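PDB 4Y9L: protein ACDH-11, isoform b from Caenorhabditis elegans, which binds flavin-adenine dinucleotide as a member of the acyl-CoA dehydrogenase family and assembles from four protein chains. Local coordinates for residues V451-V456 / V523-A528; I314-N319 / I398-K403; D485-K490 / D554-Y559. All coordinates share one frame; numbering follows the deposited sequence.

How the contacts relate
Contact 2 comes first along the chain: it closes a loop of 78 residues, mostly helical, by bringing helix 312-338 against helix 389-419 before contact 1 has opened. Contact 1 starts on helix 449-462, and contact 3 opens at D485 before contact 1 closes on helix 524-545; contact 3 then closes on helix 552-563, so the two cross. Contacts 1 and 2 touch directly, through a salt bridge between D455 OD2 and R316 NH2 (3.0 Å) and through L452 packed on K403. Contact 3 stands apart, its centre about 29 Å from that of contact 1, where it joins two of the C-terminal helices. Contacts 1 and 3 also meet the second subunit.

Contact 1 of 3, residues V451-V456 / V523-A528; sequences VLSLDV and VARHIA. With FAD (flavin-adenine dinucleotide), chain D.
The hydroxyl of S453 lies against the backbone of R525 without bonding to it: OG is 3.5 Å from R525 CA, at a helix crossing where S453, A524 and A528 bring small side chains together. The contact joins helix 449-462, in the helical C-terminal domain of the acyl-CoA dehydrogenase fold, to the start of helix 524-545, in the part of the chain that matches the ACDH-11 C-terminal family. The segment axes approach to 8.5 Å at an angle of 68°, and no hydrogen bond spans them. With chi1 at -64°, S453 OG stands beside its own backbone N and is turned back to the carbonyl of T449, one turn earlier, so its bond is made within its own helix.

A524 and A528, one turn apart, present their methyls to the S453 helix. A524 CB meets S453 CB at 4.0 Å, while A528 CB takes V456 CG2 at the same distance. R525 touches S453 OG with CB (3.9 Å) before the chain turns away; NE bonds N450 OD1, and NH2 forms a salt bridge with E416 of the second subunit. L353 of that subunit also packs on L454 and A524.

Helix 449-462 has a second role here, because V451 and L454 reach the adenine of FAD. V451 CG2 sits 3.7 Å from C8A of the cofactor. L454 is forked between the two partners: its CD2 methyl is 4.2 Å from A524 CB, and its CD1 methyl lies 3.7 Å from FAD N6A.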
loop_
_atom_site.group_PDB
_atom_site.type_symbol
_atom_site.label_atom_id
_atom_site.label_comp_id
_atom_site.label_asym_id
_atom_site.label_seq_id
_atom_site.Cartn_x
_atom_site.Cartn_y
_atom_site.Cartn_z
ATOM N N VAL B 451 -20.565 -25.768 -17.871
ATOM C CA VAL B 451 -19.631 -26.635 -18.639
ATOM C C VAL B 451 -19.604 -28.046 -18.022
ATOM O O VAL B 451 -19.751 -29.022 -18.723
ATOM C CB VAL B 451 -18.246 -25.994 -18.648
ATOM C CG1 VAL B 451 -17.176 -26.974 -19.059
ATOM C CG2 VAL B 451 -18.273 -24.731 -19.495
ATOM N N LEU B 452 -19.539 -28.128 -16.688
ATOM C CA LEU B 452 -19.660 -29.408 -15.979
ATOM C C LEU B 452 -21.011 -30.078 -16.165
ATOM O O LEU B 452 -21.068 -31.308 -16.242
ATOM C CB LEU B 452 -19.392 -29.221 -14.482
ATOM C CG LEU B 452 -17.945 -28.866 -14.191
ATOM C CD1 LEU B 452 -17.718 -28.788 -12.700
ATOM C CD2 LEU B 452 -16.973 -29.876 -14.752
ATOM N N SER B 453 -22.090 -29.284 -16.242
ATOM C CA SER B 453 -23.386 -29.828 -16.562
ATOM C C SER B 453 -23.406 -30.525 -17.936
ATOM O O SER B 453 -24.016 -31.563 -18.108
ATOM C CB SER B 453 -24.436 -28.718 -16.523
ATOM O OG SER B 453 -24.563 -28.190 -15.193
ATOM N N LEU B 454 -22.781 -29.925 -18.920
ATOM C CA LEU B 454 -22.541 -30.630 -20.200
ATOM C C LEU B 454 -21.667 -31.885 -20.033
ATOM O O LEU B 454 -21.873 -32.893 -20.696
ATOM C CB LEU B 454 -21.814 -29.726 -21.167
ATOM C CG LEU B 454 -22.672 -28.539 -21.587
ATOM C CD1 LEU B 454 -21.829 -27.646 -22.478
ATOM C CD2 LEU B 454 -23.940 -29.011 -22.301
ATOM N N ASP B 455 -20.726 -31.835 -19.104
ATOM C CA ASP B 455 -19.885 -32.993 -18.904
ATOM C C ASP B 455 -20.761 -34.097 -18.403
ATOM O O ASP B 455 -20.605 -35.231 -18.849
ATOM C CB ASP B 455 -18.697 -32.740 -18.012
ATOM C CG ASP B 455 -17.726 -33.892 -18.018
ATOM O OD1 ASP B 455 -17.609 -34.605 -19.066
ATOM O OD2 ASP B 455 -17.064 -34.129 -16.976
ATOM N N VAL B 456 -21.742 -33.764 -17.571
ATOM C CA VAL B 456 -22.677 -34.749 -17.117
ATOM C C VAL B 456 -23.430 -35.379 -18.309
ATOM O O VAL B 456 -23.632 -36.588 -18.332
ATOM C CB VAL B 456 -23.728 -34.144 -16.185
ATOM C CG1 VAL B 456 -24.700 -35.224 -15.716
ATOM C CG2 VAL B 456 -23.083 -33.483 -15.029
ATOM N N VAL B 523 -31.328 -27.605 -20.998
ATOM C CA VAL B 523 -31.677 -27.994 -19.649
ATOM C C VAL B 523 -30.650 -28.856 -18.908
ATOM O O VAL B 523 -31.029 -29.577 -17.995
ATOM C CB VAL B 523 -32.972 -28.808 -19.618
ATOM C CG1 VAL B 523 -34.189 -27.900 -19.844
ATOM C CG2 VAL B 523 -32.934 -29.948 -20.642
ATOM N N ALA B 524 -29.359 -28.737 -19.241
ATOM C CA ALA B 524 -28.344 -29.659 -18.729
ATOM C C ALA B 524 -28.160 -29.416 -17.236
ATOM O O ALA B 524 -28.008 -30.356 -16.455
ATOM C CB ALA B 524 -27.042 -29.418 -19.443
ATOM N N ARG B 525 -28.188 -28.147 -16.855
ATOM C CA ARG B 525 -28.065 -27.812 -15.451
ATOM C C ARG B 525 -29.187 -28.423 -14.610
ATOM O O ARG B 525 -28.914 -29.015 -13.570
ATOM C CB ARG B 525 -28.001 -26.321 -15.235
ATOM C CG ARG B 525 -27.668 -25.951 -13.785
ATOM C CD ARG B 525 -27.888 -24.495 -13.537
ATOM N NE ARG B 525 -26.797 -23.690 -14.074
ATOM C CZ ARG B 525 -26.319 -22.580 -13.524
ATOM N NH1 ARG B 525 -26.792 -22.099 -12.344
ATOM N NH2 ARG B 525 -25.325 -21.965 -14.147
ATOM N N HIS B 526 -30.409 -28.344 -15.096
ATOM C CA HIS B 526 -31.579 -28.875 -14.361
ATOM C C HIS B 526 -31.525 -30.376 -14.281
ATOM O O HIS B 526 -31.935 -30.983 -13.332
ATOM C CB HIS B 526 -32.881 -28.515 -15.072
ATOM C CG HIS B 526 -33.148 -27.043 -15.183
ATOM N ND1 HIS B 526 -32.616 -26.257 -16.188
ATOM C CD2 HIS B 526 -33.932 -26.221 -14.449
ATOM C CE1 HIS B 526 -33.049 -25.015 -16.052
ATOM N NE2 HIS B 526 -33.871 -24.971 -15.023
ATOM N N ILE B 527 -31.051 -30.972 -15.351
ATOM C CA ILE B 527 -30.761 -32.388 -15.336
ATOM C C ILE B 527 -29.732 -32.721 -14.272
ATOM O O ILE B 527 -29.964 -33.589 -13.441
ATOM C CB ILE B 527 -30.303 -32.872 -16.726
ATOM C CG1 ILE B 527 -31.507 -32.838 -17.664
ATOM C CG2 ILE B 527 -29.776 -34.298 -16.668
ATOM C CD1 ILE B 527 -31.154 -33.024 -19.124
ATOM N N ALA B 528 -28.595 -32.058 -14.311
ATOM C CA ALA B 528 -27.539 -32.351 -13.345
ATOM C C ALA B 528 -27.974 -32.044 -11.887
ATOM O O ALA B 528 -27.595 -32.742 -10.981
ATOM C CB ALA B 528 -26.290 -31.586 -13.682
HETATM P PA FAD D . -15.005 -19.029 -20.645
HETATM O O1A FAD D . -15.309 -20.475 -21.027
HETATM O O2A FAD D . -14.355 -17.988 -21.563
HETATM O O5B FAD D . -16.425 -18.470 -20.182
HETATM C C5B FAD D . -17.159 -19.275 -19.277
HETATM C C4B FAD D . -18.593 -19.004 -19.601
HETATM O O4B FAD D . -18.875 -19.497 -20.949
HETATM C C3B FAD D . -19.446 -19.723 -18.587
HETATM O O3B FAD D . -20.655 -19.034 -18.314
HETATM C C2B FAD D . -19.769 -20.985 -19.334
HETATM O O2B FAD D . -20.923 -21.600 -18.777
HETATM C C1B FAD D . -19.893 -20.495 -20.796
HETATM N N9A FAD D . -19.655 -21.620 -21.710
HETATM C C8A FAD D . -18.411 -22.084 -22.030
HETATM N N7A FAD D . -18.502 -23.149 -22.884
HETATM C C5A FAD D . -19.832 -23.345 -23.079
HETATM C C6A FAD D . -20.649 -24.284 -23.861
HETATM N N6A FAD D . -20.000 -25.231 -24.603
HETATM N N1A FAD D . -22.024 -24.162 -23.788
HETATM C C2A FAD D . -22.629 -23.220 -23.073
HETATM N N3A FAD D . -21.929 -22.343 -22.350
HETATM C C4A FAD D . -20.586 -22.355 -22.297
HETATM N N1 FAD D . -6.437 -22.600 -15.029
HETATM C C2 FAD D . -5.318 -23.354 -15.098
HETATM O O2 FAD D . -5.200 -24.068 -16.106
HETATM N N3 FAD D . -4.387 -23.397 -14.128
HETATM C C4 FAD D . -4.482 -22.662 -13.016
HETATM O O4 FAD D . -3.576 -22.694 -12.152
HETATM C C4X FAD D . -5.667 -21.773 -12.880
HETATM N N5 FAD D . -5.862 -20.965 -11.839
HETATM C C5X FAD D . -6.975 -20.223 -11.755
HETATM C C6 FAD D . -7.164 -19.405 -10.645
HETATM C C7 FAD D . -8.293 -18.596 -10.500
HETATM C C7M FAD D . -8.470 -17.737 -9.297
HETATM C C8 FAD D . -9.309 -18.591 -11.542
HETATM C C8M FAD D . -10.527 -17.698 -11.380
HETATM C C9 FAD D . -9.137 -19.411 -12.675
HETATM C C9A FAD D . -8.015 -20.218 -12.816
HETATM N N10 FAD D . -7.829 -21.039 -13.901
HETATM C C10 FAD D . -6.660 -21.809 -13.969
HETATM C "C1'" FAD D . -8.740 -21.070 -15.064
HETATM C "C2'" FAD D . -10.130 -21.681 -14.966
HETATM O "O2'" FAD D . -10.062 -23.107 -15.018
HETATM C "C3'" FAD D . -10.954 -21.094 -16.119
HETATM O "O3'" FAD D . -11.403 -19.778 -15.754
HETATM C "C4'" FAD D . -12.145 -21.970 -16.515
HETATM O "O4'" FAD D . -11.596 -23.020 -17.340
HETATM C "C5'" FAD D . -13.225 -21.147 -17.257
HETATM O "O5'" FAD D . -12.596 -20.673 -18.462
HETATM P P FAD D . -12.595 -19.138 -18.956
HETATM O O1P FAD D . -12.124 -18.253 -17.797
HETATM O O2P FAD D . -11.831 -19.118 -20.266
HETATM O O3P FAD D . -14.183 -19.065 -19.242
#

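Contact 2 of 3, residues I314-N319 / I398-K403; sequences ITRIHN and ITPVLK
Within the helical C-terminal domain of the acyl-CoA dehydrogenase fold, R316 and K403 cross at about a right angle where helix 312-338 packs on helix 389-419. The two segments run at 31° to each other, and all the touching residues are buried. R316 CB rests 4.0 Å from K403 CG, and from there the extended arginine chain carries its guanidinium to P400. This proline has no amide hydrogen to bond the preceding turn, and its helix kinks there. P400 CB lies over one guanidinium face, toward the rim, while P400 CD is 3.6 Å from R316 NH1. T399 OG1 is at the guanidinium edge but bonds instead to N313, and its CG2 methyl meets I317 CD1 at 4.1 Å.

One turn further along, the aliphatic part of K403, bent at chi2 (-63°), passes the amide of N319, with CE 3.3 Å from ND2. N319 ND2 gives one hydrogen to the carbonyl of T442 and another to a water at 2.8 Å, which donates to K403 O at 2.7 Å. W445 NE1 bonds N319 OD1.

No direct hydrogen bond joins the segments, yet both buried cationic groups have polar partners outside them: R316 NH2 a salt bridge with D455, K403 NZ the carbonyls of T442, W445 and G447. These three carbonyls would probably favour a charged lysine, and they tie the helix pair to the 442-447 loop.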
loop_
_atom_site.group_PDB
_atom_site.type_symbol
_atom_site.label_atom_id
_atom_site.label_comp_id
_atom_site.label_asym_id
_atom_site.label_seq_id
_atom_site.Cartn_x
_atom_site.Cartn_y
_atom_site.Cartn_z
ATOM N N ILE B 314 -10.342 -36.329 -9.254
ATOM C CA ILE B 314 -9.552 -35.803 -8.142
ATOM C C ILE B 314 -9.775 -34.368 -7.823
ATOM O O ILE B 314 -10.107 -34.029 -6.724
ATOM C CB ILE B 314 -7.992 -35.893 -8.420
ATOM C CG1 ILE B 314 -7.569 -37.286 -8.435
ATOM C CG2 ILE B 314 -7.176 -35.212 -7.325
ATOM C CD1 ILE B 314 -8.294 -38.025 -7.355
ATOM N N THR B 315 -9.441 -33.547 -8.785
ATOM C CA THR B 315 -9.471 -32.127 -8.669
ATOM C C THR B 315 -10.855 -31.624 -8.281
ATOM O O THR B 315 -11.021 -30.637 -7.556
ATOM C CB THR B 315 -9.223 -31.534 -10.055
ATOM O OG1 THR B 315 -8.483 -32.476 -10.867
ATOM C CG2 THR B 315 -8.456 -30.256 -9.932
ATOM N N ARG B 316 -11.827 -32.273 -8.890
ATOM C CA ARG B 316 -13.200 -31.912 -8.741
ATOM C C ARG B 316 -13.685 -32.273 -7.373
ATOM O O ARG B 316 -14.513 -31.569 -6.798
ATOM C CB ARG B 316 -14.030 -32.718 -9.693
ATOM C CG ARG B 316 -13.981 -32.181 -11.076
ATOM C CD ARG B 316 -14.702 -33.195 -11.933
ATOM N NE ARG B 316 -14.690 -32.665 -13.258
ATOM C CZ ARG B 316 -15.017 -33.320 -14.369
ATOM N NH1 ARG B 316 -15.410 -34.583 -14.349
ATOM N NH2 ARG B 316 -14.936 -32.654 -15.515
ATOM N N ILE B 317 -13.200 -33.390 -6.876
ATOM C CA ILE B 317 -13.557 -33.769 -5.568
ATOM C C ILE B 317 -12.977 -32.770 -4.552
ATOM O O ILE B 317 -13.654 -32.318 -3.602
ATOM C CB ILE B 317 -13.120 -35.190 -5.327
ATOM C CG1 ILE B 317 -14.158 -36.150 -5.899
ATOM C CG2 ILE B 317 -12.966 -35.490 -3.851
ATOM C CD1 ILE B 317 -13.716 -37.619 -5.776
ATOM N N HIS B 318 -11.723 -32.431 -4.758
ATOM C CA HIS B 318 -11.107 -31.439 -3.916
ATOM C C HIS B 318 -11.885 -30.163 -4.012
ATOM O O HIS B 318 -11.985 -29.440 -3.052
ATOM C CB HIS B 318 -9.697 -31.114 -4.398
ATOM C CG HIS B 318 -8.623 -31.973 -3.796
ATOM N ND1 HIS B 318 -8.369 -33.263 -4.221
ATOM C CD2 HIS B 318 -7.690 -31.690 -2.875
ATOM C CE1 HIS B 318 -7.351 -33.754 -3.543
ATOM N NE2 HIS B 318 -6.917 -32.808 -2.732
ATOM N N ASN B 319 -12.401 -29.845 -5.188
ATOM C CA ASN B 319 -13.086 -28.569 -5.307
ATOM C C ASN B 319 -14.394 -28.594 -4.476
ATOM O O ASN B 319 -14.762 -27.655 -3.808
ATOM C CB ASN B 319 -13.360 -28.257 -6.731
ATOM C CG ASN B 319 -13.876 -26.842 -6.917
ATOM O OD1 ASN B 319 -13.082 -25.923 -7.019
ATOM N ND2 ASN B 319 -15.212 -26.651 -6.971
ATOM N N ILE B 398 -20.731 -39.098 -10.670
ATOM C CA ILE B 398 -20.867 -38.333 -9.444
ATOM C C ILE B 398 -19.896 -37.155 -9.387
ATOM O O ILE B 398 -20.216 -36.124 -8.833
ATOM C CB ILE B 398 -20.730 -39.237 -8.218
ATOM C CG1 ILE B 398 -21.309 -38.603 -6.984
ATOM C CG2 ILE B 398 -19.272 -39.594 -7.948
ATOM C CD1 ILE B 398 -21.178 -39.488 -5.773
ATOM N N THR B 399 -18.732 -37.268 -10.006
ATOM C CA THR B 399 -17.765 -36.268 -9.785
ATOM C C THR B 399 -18.145 -34.939 -10.404
ATOM O O THR B 399 -18.110 -33.908 -9.715
ATOM C CB THR B 399 -16.303 -36.726 -10.004
ATOM O OG1 THR B 399 -16.023 -37.089 -11.330
ATOM C CG2 THR B 399 -16.001 -37.947 -9.165
ATOM N N PRO B 400 -18.513 -34.913 -11.676
ATOM C CA PRO B 400 -18.916 -33.591 -12.138
ATOM C C PRO B 400 -20.177 -33.065 -11.445
ATOM O O PRO B 400 -20.295 -31.905 -11.203
ATOM C CB PRO B 400 -19.169 -33.799 -13.638
ATOM C CG PRO B 400 -19.331 -35.267 -13.797
ATOM C CD PRO B 400 -18.395 -35.848 -12.796
ATOM N N VAL B 401 -21.097 -33.938 -11.146
ATOM C CA VAL B 401 -22.368 -33.570 -10.554
ATOM C C VAL B 401 -22.104 -32.953 -9.188
ATOM O O VAL B 401 -22.660 -31.908 -8.866
ATOM C CB VAL B 401 -23.267 -34.812 -10.418
ATOM C CG1 VAL B 401 -24.535 -34.517 -9.590
ATOM C CG2 VAL B 401 -23.686 -35.281 -11.786
ATOM N N LEU B 402 -21.214 -33.598 -8.421
ATOM C CA LEU B 402 -20.820 -33.107 -7.129
ATOM C C LEU B 402 -20.126 -31.763 -7.159
ATOM O O LEU B 402 -20.447 -30.876 -6.370
ATOM C CB LEU B 402 -19.953 -34.130 -6.462
ATOM C CG LEU B 402 -19.333 -33.714 -5.161
ATOM C CD1 LEU B 402 -20.366 -33.505 -4.054
ATOM C CD2 LEU B 402 -18.301 -34.737 -4.751
ATOM N N LYS B 403 -19.178 -31.594 -8.053
ATOM C CA LYS B 403 -18.413 -30.369 -8.084
ATOM C C LYS B 403 -19.411 -29.192 -8.404
ATOM O O LYS B 403 -19.397 -28.151 -7.750
ATOM C CB LYS B 403 -17.277 -30.500 -9.143
ATOM C CG LYS B 403 -16.203 -29.430 -9.248
ATOM C CD LYS B 403 -16.710 -28.067 -9.633
ATOM C CE LYS B 403 -15.659 -27.134 -10.208
ATOM N NZ LYS B 403 -16.168 -25.743 -10.426
HETATM O O HOH W 1 -17.575 -27.605 -5.904
#

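Contact 3 of 3, residues D485-K490 / D554-Y559; sequences DEKLKK and DIEVAY
L488, packed against A558 and I555, forms the tighter, more buried side of a helix pair among the C-terminal helices of this acyl-CoA dehydrogenase, where the first turn of helix 486-512 packs on helix 552-563. The segment axes approach to 8.9 Å at 30°. L488 divides its methyls between neighbouring turns: CD2 is 4.0 Å from A558 CB, and CD1 is 4.2 Å from I555 CG1. A544 of helix 524-545 touches both L488 and I555, so a third helix completes this apolar patch.

D485 is the N-cap of its helix and splits its carboxylate between two jobs. OD1 accepts from L488 N at 3.2 Å, met from above the carboxylate plane, and more weakly from K487 N. OD2 instead abuts I555, 3.6 Å from the CD1 methyl.

On the looser, solvent side K487 and Y559 are partly exposed, whereas E556 is buried. The chain of K487 crosses E556 obliquely to form a salt bridge; the modelled separation of NZ and OE2 is too short to be taken literally. The other oxygen, E556 OE1, pairs with R560, and I586 of the second subunit packs on E556. Y559, with CG anti to its backbone nitrogen (chi1 171°), lays its ring beside K487. K487 CB is 4.1 Å from Y559 CB, and K487 CG sits 4.3 Å above one face of the Y559 ring, offset toward the rim.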
loop_
_atom_site.group_PDB
_atom_site.type_symbol
_atom_site.label_atom_id
_atom_site.label_comp_id
_atom_site.label_asym_id
_atom_site.label_seq_id
_atom_site.Cartn_x
_atom_site.Cartn_y
_atom_site.Cartn_z
ATOM N N ASP B 485 -40.891 -45.776 9.966
ATOM C CA ASP B 485 -40.977 -44.339 10.263
ATOM C C ASP B 485 -41.677 -43.588 9.109
ATOM O O ASP B 485 -41.258 -43.612 7.968
ATOM C CB ASP B 485 -39.599 -43.753 10.579
ATOM C CG ASP B 485 -39.624 -42.245 10.736
ATOM O OD1 ASP B 485 -40.181 -41.549 9.857
ATOM O OD2 ASP B 485 -39.078 -41.738 11.730
ATOM N N GLU B 486 -42.755 -42.901 9.445
ATOM C CA GLU B 486 -43.656 -42.331 8.452
ATOM C C GLU B 486 -42.930 -41.304 7.531
ATOM O O GLU B 486 -43.137 -41.240 6.313
ATOM C CB GLU B 486 -44.847 -41.721 9.215
ATOM C CG GLU B 486 -46.152 -41.568 8.428
ATOM C CD GLU B 486 -46.990 -42.846 8.363
ATOM O OE1 GLU B 486 -47.942 -42.988 9.181
ATOM O OE2 GLU B 486 -46.702 -43.706 7.487
ATOM N N LYS B 487 -42.046 -40.517 8.116
ATOM C CA LYS B 487 -41.352 -39.501 7.351
ATOM C C LYS B 487 -40.330 -40.105 6.360
ATOM O O LYS B 487 -40.166 -39.604 5.248
ATOM C CB LYS B 487 -40.657 -38.525 8.310
ATOM C CG LYS B 487 -41.580 -37.593 9.082
ATOM C CD LYS B 487 -40.786 -36.707 10.035
ATOM C CE LYS B 487 -41.731 -35.905 10.933
ATOM N NZ LYS B 487 -41.385 -34.463 11.176
ATOM N N LEU B 488 -39.645 -41.168 6.762
ATOM C CA LEU B 488 -38.706 -41.804 5.871
ATOM C C LEU B 488 -39.402 -42.513 4.757
ATOM O O LEU B 488 -38.883 -42.599 3.670
ATOM C CB LEU B 488 -37.839 -42.790 6.612
ATOM C CG LEU B 488 -36.924 -42.092 7.596
ATOM C CD1 LEU B 488 -36.131 -43.107 8.393
ATOM C CD2 LEU B 488 -35.971 -41.126 6.904
ATOM N N LYS B 489 -40.593 -43.018 5.016
ATOM C CA LYS B 489 -41.365 -43.633 3.941
ATOM C C LYS B 489 -41.730 -42.585 2.927
ATOM O O LYS B 489 -41.532 -42.775 1.743
ATOM C CB LYS B 489 -42.597 -44.316 4.477
ATOM C CG LYS B 489 -43.214 -45.326 3.509
ATOM C CD LYS B 489 -44.592 -45.739 4.014
ATOM C CE LYS B 489 -45.437 -46.382 2.934
ATOM N NZ LYS B 489 -46.508 -47.166 3.582
ATOM N N LYS B 490 -42.218 -41.453 3.399
ATOM C CA LYS B 490 -42.623 -40.414 2.463
ATOM C C LYS B 490 -41.395 -39.999 1.665
ATOM O O LYS B 490 -41.451 -39.807 0.451
ATOM C CB LYS B 490 -43.241 -39.207 3.179
ATOM C CG LYS B 490 -44.422 -39.552 4.071
ATOM C CD LYS B 490 -45.610 -38.570 3.975
ATOM C CE LYS B 490 -45.711 -37.581 5.156
ATOM N NZ LYS B 490 -46.264 -38.112 6.447
ATOM N N ASP B 554 -31.361 -36.719 11.953
ATOM C CA ASP B 554 -30.987 -37.294 10.648
ATOM C C ASP B 554 -32.247 -37.605 9.856
ATOM O O ASP B 554 -32.293 -37.507 8.629
ATOM C CB ASP B 554 -30.161 -38.565 10.820
ATOM C CG ASP B 554 -28.773 -38.297 11.368
ATOM O OD1 ASP B 554 -28.022 -37.462 10.795
ATOM O OD2 ASP B 554 -28.388 -38.963 12.355
ATOM N N ILE B 555 -33.260 -37.996 10.600
ATOM C CA ILE B 555 -34.545 -38.301 10.041
ATOM C C ILE B 555 -35.262 -37.046 9.566
ATOM O O ILE B 555 -35.787 -37.011 8.460
ATOM C CB ILE B 555 -35.403 -39.021 11.102
ATOM C CG1 ILE B 555 -34.801 -40.418 11.363
ATOM C CG2 ILE B 555 -36.869 -39.040 10.692
ATOM C CD1 ILE B 555 -35.586 -41.306 12.330
ATOM N N GLU B 556 -35.282 -36.013 10.398
ATOM C CA GLU B 556 -35.885 -34.767 9.976
ATOM C C GLU B 556 -35.222 -34.251 8.723
ATOM O O GLU B 556 -35.892 -33.820 7.795
ATOM C CB GLU B 556 -35.750 -33.721 11.061
ATOM C CG GLU B 556 -37.002 -33.549 11.899
ATOM C CD GLU B 556 -38.253 -33.308 11.059
ATOM O OE1 GLU B 556 -38.424 -32.208 10.448
ATOM O OE2 GLU B 556 -39.058 -34.257 11.032
ATOM N N VAL B 557 -33.894 -34.320 8.717
ATOM C CA VAL B 557 -33.087 -33.823 7.608
ATOM C C VAL B 557 -33.428 -34.548 6.330
ATOM O O VAL B 557 -33.629 -33.921 5.315
ATOM C CB VAL B 557 -31.582 -33.937 7.887
ATOM C CG1 VAL B 557 -30.756 -33.854 6.615
ATOM C CG2 VAL B 557 -31.137 -32.818 8.787
ATOM N N ALA B 558 -33.513 -35.865 6.399
ATOM C CA ALA B 558 -33.790 -36.661 5.210
ATOM C C ALA B 558 -35.146 -36.264 4.650
ATOM O O ALA B 558 -35.286 -36.030 3.470
ATOM C CB ALA B 558 -33.736 -38.138 5.547
ATOM N N TYR B 559 -36.116 -36.119 5.548
ATOM C CA TYR B 559 -37.445 -35.718 5.187
ATOM C C TYR B 559 -37.463 -34.352 4.568
ATOM O O TYR B 559 -38.074 -34.145 3.513
ATOM C CB TYR B 559 -38.380 -35.742 6.405
ATOM C CG TYR B 559 -39.710 -35.137 6.101
ATOM C CD1 TYR B 559 -40.582 -35.761 5.218
ATOM C CD2 TYR B 559 -40.097 -33.903 6.652
ATOM C CE1 TYR B 559 -41.819 -35.196 4.912
ATOM C CE2 TYR B 559 -41.337 -33.323 6.337
ATOM C CZ TYR B 559 -42.198 -33.987 5.483
ATOM O OH TYR B 559 -43.432 -33.459 5.133
#